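Local coordinates for microcin B17-processing protein McbC (Escherichia coli str. K-12 substr. MG1655, PDB 6GRH) that serves as an FMN-containing oxidoreductase of the nitroreductase family, needed to process the inactive microcin B17 precursor into the active antibiotic peptide, at residues 206-209 with 210-214; 16-19 with 20-24. All coordinates share one frame; numbering follows the deposited sequence. Where two conformers were deposited one is given.

Contact 1: 206-209 with 210-214; sequences GYRM and ALMET
One turn apart on helix 204-227, L211 lays its methyl CD1 over a face of the Y207 ring, 3.9 Å from the ring centroid and 18° off the ring normal, a CH-pi contact. The other methyl, CD2, meets the ring at CE2, 3.7 Å away. Y207 swings its ring along the helix toward L211 because CG lies anti to the backbone N (chi1 -178°); a flat, broad side chain suits this place, since one branch of the leucine sits over the ring and the other just past its rim, while the phenol OH hydrogen-bonds to H27 ND1. On another side of the helix R208 and M212 run side by side, and the terminal methyl CE of M212 lies beside the CG methylene of R208, 4.1 Å away. The guanidinium of the arginine crosses to the second subunit, where it forms a salt bridge with D240 and a hydrogen bond with N31. Beneath these pairs runs the regular i to i+4 bonding of an alpha helix, from A210 N to G206 O (2.8 Å) through to E213 N to M209 O (2.9 Å). This helix belongs to the FMN-binding nitroreductase fold and packs against the antiparallel sheet: the small A210 fits close to I129 and I193, and M209 touches the flavin. A water donates to E213 OE1 (2.8 Å) and, weakly, to M209 O, a loose bridge from the carboxylate to the turn before it; the same OE1 hydrogen-bonds to S122 OG, a residue of the FMN pocket. Further on, T214 OG1 hydrogen-bonds to A210 O at 3.0 Å, from the face of that carbonyl opposite the one used by T214 N, so the buried hydroxyl finds an acceptor in its own helix.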
loop_
_atom_site.group_PDB
_atom_site.type_symbol
_atom_site.label_atom_id
_atom_site.label_comp_id
_atom_site.label_asym_id
_atom_site.label_seq_id
_atom_site.Cartn_x
_atom_site.Cartn_y
_atom_site.Cartn_z
ATOM N N GLY D 206 -6.426 15.484 -2.590
ATOM C CA GLY D 206 -5.559 16.547 -3.116
ATOM C C GLY D 206 -4.564 16.108 -4.160
ATOM O O GLY D 206 -4.233 16.879 -5.080
ATOM N N TYR D 207 -4.097 14.880 -4.037
ATOM C CA TYR D 207 -3.196 14.286 -5.034
ATOM C C TYR D 207 -3.892 14.166 -6.381
ATOM O O TYR D 207 -3.378 14.616 -7.410
ATOM C CB TYR D 207 -2.679 12.932 -4.562
ATOM C CG TYR D 207 -1.704 12.274 -5.504
ATOM C CD1 TYR D 207 -0.399 12.730 -5.604
ATOM C CD2 TYR D 207 -2.081 11.197 -6.283
ATOM C CE1 TYR D 207 0.501 12.115 -6.445
ATOM C CE2 TYR D 207 -1.185 10.597 -7.149
ATOM C CZ TYR D 207 0.094 11.067 -7.229
ATOM O OH TYR D 207 0.992 10.458 -8.079
ATOM N N ARG D 208 -5.101 13.628 -6.346
ATOM C CA ARG D 208 -5.913 13.509 -7.534
ATOM C C ARG D 208 -6.153 14.917 -8.150
ATOM O O ARG D 208 -6.019 15.101 -9.377
ATOM C CB ARG D 208 -7.232 12.805 -7.141
ATOM C CG ARG D 208 -8.151 12.429 -8.276
ATOM C CD ARG D 208 -9.604 12.313 -7.811
ATOM N NE ARG D 208 -9.850 11.207 -6.893
ATOM C CZ ARG D 208 -11.079 10.801 -6.523
ATOM N NH1 ARG D 208 -12.169 11.409 -6.968
ATOM N NH2 ARG D 208 -11.216 9.793 -5.693
ATOM N N MET D 209 -6.510 15.893 -7.306
ATOM C CA MET D 209 -6.720 17.292 -7.734
ATOM C C MET D 209 -5.457 17.910 -8.351
ATOM O O MET D 209 -5.541 18.607 -9.373
ATOM C CB MET D 209 -7.232 18.182 -6.571
ATOM C CG MET D 209 -8.685 17.922 -6.112
ATOM S SD MET D 209 -9.421 19.180 -5.011
ATOM C CE MET D 209 -10.249 18.182 -3.781
ATOM N N ALA D 210 -4.298 17.654 -7.744
ATOM C CA ALA D 210 -3.024 18.177 -8.262
ATOM C C ALA D 210 -2.661 17.631 -9.662
ATOM O O ALA D 210 -2.209 18.388 -10.528
ATOM C CB ALA D 210 -1.912 17.881 -7.290
ATOM N N LEU D 211 -2.893 16.336 -9.872
ATOM C CA LEU D 211 -2.642 15.692 -11.173
ATOM C C LEU D 211 -3.573 16.230 -12.254
ATOM O O LEU D 211 -3.132 16.531 -13.330
ATOM C CB LEU D 211 -2.722 14.156 -11.065
ATOM C CG LEU D 211 -1.390 13.482 -10.729
ATOM C CD1 LEU D 211 -0.696 14.018 -9.493
ATOM C CD2 LEU D 211 -1.597 11.989 -10.543
ATOM N N MET D 212 -4.850 16.410 -11.926
ATOM C CA MET D 212 -5.780 17.037 -12.842
ATOM C C MET D 212 -5.375 18.470 -13.181
ATOM O O MET D 212 -5.398 18.869 -14.342
ATOM C CB MET D 212 -7.226 16.935 -12.320
ATOM C CG MET D 212 -7.705 15.495 -12.327
ATOM S SD MET D 212 -9.413 15.285 -11.807
ATOM C CE MET D 212 -9.394 15.903 -10.144
ATOM N N GLU D 213 -4.942 19.218 -12.185
ATOM C CA GLU D 213 -4.489 20.564 -12.408
ATOM C C GLU D 213 -3.338 20.649 -13.391
ATOM O O GLU D 213 -3.318 21.521 -14.228
ATOM C CB GLU D 213 -4.113 21.214 -11.093
ATOM C CG GLU D 213 -3.558 22.609 -11.209
ATOM C CD GLU D 213 -3.302 23.210 -9.842
ATOM O OE1 GLU D 213 -4.170 23.000 -8.937
ATOM O OE2 GLU D 213 -2.235 23.882 -9.684
ATOM N N THR D 214 -2.416 19.720 -13.308
ATOM C CA THR D 214 -1.298 19.631 -14.249
ATOM C C THR D 214 -1.759 19.533 -15.706
ATOM O O THR D 214 -1.219 20.200 -16.572
ATOM C CB THR D 214 -0.416 18.437 -13.870
ATOM O OG1 THR D 214 -0.009 18.608 -12.500
ATOM C CG2 THR D 214 0.792 18.348 -14.756
HETATM O O HOH W 1 -6.408 21.484 -8.166
#

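Contact 2: 16-19 with 20-24; sequences DPEV and LAIVK
D16 O accepts from L20 N at 3.0 Å, and the D16 carboxylate caps the helix. OD1 takes E18 N at 2.9 Å and, weakly, V19 N, two amides that have no carbonyl of a preceding turn to bond; the other oxygen, OD2, forms a salt bridge with R203. P17 follows, and a proline is at home in a first turn because its nitrogen has no hydrogen to give; its O receives A21 N from above the carbonyl plane, 40° out of it. Together these residues make the N-cap and first turn of helix 17-27, whose outer side meets the partner proteins McbB and McbD. With CG anti to the backbone N (chi1 -173°), E18 brings CG 3.8 Å from I22 CD1, the two side chains crossing at a slant; the bend at chi2 (83°) then turns the carboxylate so that OE2 also lies beside that methyl. The carboxylate oxygens accept from the backbone amides of R210 and N211 of the McbB chain. V19 faces the protein interior, with CG1 4.2 Å from CG2 of V23 one turn later; these compact branched residues lie against Y204 of helix 204-227. V19 O accepts V23 N at 2.9 Å, and V23 CG2 lies close beside the same oxygen, while L20 turns to F195 and L199 of helix 195-199.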
loop_
_atom_site.group_PDB
_atom_site.type_symbol
_atom_site.label_atom_id
_atom_site.label_comp_id
_atom_site.label_asym_id
_atom_site.label_seq_id
_atom_site.Cartn_x
_atom_site.Cartn_y
_atom_site.Cartn_z
ATOM N N ASP D 16 -0.181 15.557 7.354
ATOM C CA ASP D 16 -0.358 14.249 7.980
ATOM C C ASP D 16 0.729 13.333 7.398
ATOM O O ASP D 16 0.722 13.062 6.192
ATOM C CB ASP D 16 -1.767 13.703 7.694
ATOM C CG ASP D 16 -2.017 12.345 8.352
ATOM O OD1 ASP D 16 -1.055 11.573 8.558
ATOM O OD2 ASP D 16 -3.178 12.040 8.697
ATOM N N PRO D 17 1.675 12.869 8.239
ATOM C CA PRO D 17 2.829 12.122 7.716
ATOM C C PRO D 17 2.457 10.741 7.161
ATOM O O PRO D 17 3.183 10.207 6.359
ATOM C CB PRO D 17 3.744 11.964 8.948
ATOM C CG PRO D 17 2.820 12.061 10.102
ATOM C CD PRO D 17 1.733 13.000 9.707
ATOM N N GLU D 18 1.341 10.191 7.613
ATOM C CA GLU D 18 0.839 8.935 7.078
ATOM C C GLU D 18 0.343 9.141 5.637
ATOM O O GLU D 18 0.669 8.361 4.748
ATOM C CB GLU D 18 -0.268 8.386 7.971
ATOM C CG GLU D 18 -0.753 6.989 7.587
ATOM C CD GLU D 18 0.119 5.857 8.131
ATOM O OE1 GLU D 18 1.139 6.122 8.821
ATOM O OE2 GLU D 18 -0.226 4.674 7.889
ATOM N N VAL D 19 -0.416 10.211 5.417
ATOM C CA VAL D 19 -0.919 10.532 4.095
ATOM C C VAL D 19 0.269 10.773 3.149
ATOM O O VAL D 19 0.319 10.217 2.048
ATOM C CB VAL D 19 -1.850 11.748 4.138
ATOM C CG1 VAL D 19 -2.289 12.157 2.761
ATOM C CG2 VAL D 19 -3.089 11.419 4.961
ATOM N N LEU D 20 1.218 11.594 3.590
ATOM C CA LEU D 20 2.372 11.910 2.772
ATOM C C LEU D 20 3.137 10.666 2.328
ATOM O O LEU D 20 3.463 10.544 1.149
ATOM C CB LEU D 20 3.287 12.868 3.492
ATOM C CG LEU D 20 4.531 13.311 2.749
ATOM C CD1 LEU D 20 4.127 14.053 1.485
ATOM C CD2 LEU D 20 5.341 14.212 3.667
ATOM N N ALA D 21 3.427 9.771 3.264
ATOM C CA ALA D 21 4.178 8.550 2.968
ATOM C C ALA D 21 3.431 7.633 2.026
ATOM O O ALA D 21 4.016 7.126 1.085
ATOM C CB ALA D 21 4.524 7.799 4.253
ATOM N N ILE D 22 2.131 7.451 2.268
ATOM C CA ILE D 22 1.319 6.583 1.427
ATOM C C ILE D 22 1.232 7.123 0.003
ATOM O O ILE D 22 1.334 6.339 -0.981
ATOM C CB ILE D 22 -0.073 6.340 2.064
ATOM C CG1 ILE D 22 0.126 5.439 3.309
ATOM C CG2 ILE D 22 -1.060 5.718 1.073
ATOM C CD1 ILE D 22 -1.097 5.238 4.198
ATOM N N VAL D 23 1.076 8.441 -0.128
ATOM C CA VAL D 23 1.033 9.059 -1.429
ATOM C C VAL D 23 2.393 8.928 -2.164
ATOM O O VAL D 23 2.435 8.560 -3.344
ATOM C CB VAL D 23 0.561 10.522 -1.352
ATOM C CG1 VAL D 23 0.718 11.208 -2.689
ATOM C CG2 VAL D 23 -0.903 10.596 -0.913
ATOM N N LYS D 24 3.500 9.202 -1.478
ATOM C CA LYS D 24 4.803 9.044 -2.115
ATOM C C LYS D 24 5.089 7.607 -2.548
ATOM O O LYS D 24 5.655 7.376 -3.627
ATOM C CB LYS D 24 5.916 9.522 -1.199
ATOM C CG LYS D 24 6.022 11.024 -1.006
ATOM C CD LYS D 24 7.033 11.213 0.138
ATOM C CE LYS D 24 7.619 12.570 0.187
ATOM N NZ LYS D 24 8.737 12.611 1.198
#

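Overall arrangement
Contact 2 comes first in the chain and contact 1 much later, yet the two meet in space: their centres lie 16 Å apart and V23 CG1 packs on Y207 CD1 at 3.5 Å. Helix 17-27, near the N-terminus, is thereby seated on the start of helix 204-227, with L211 and V23 on opposite sides of the plane of the Y207 ring, V23 out near its rim. Contact 1, its centre about 13 Å from the centre of the chain, is wholly buried and reaches the flavin, with the M209 side chain about 4 Å from FMN; contact 2, its centre about 23 Å from that point, faces McbB and McbD. Both also touch the second McbC subunit.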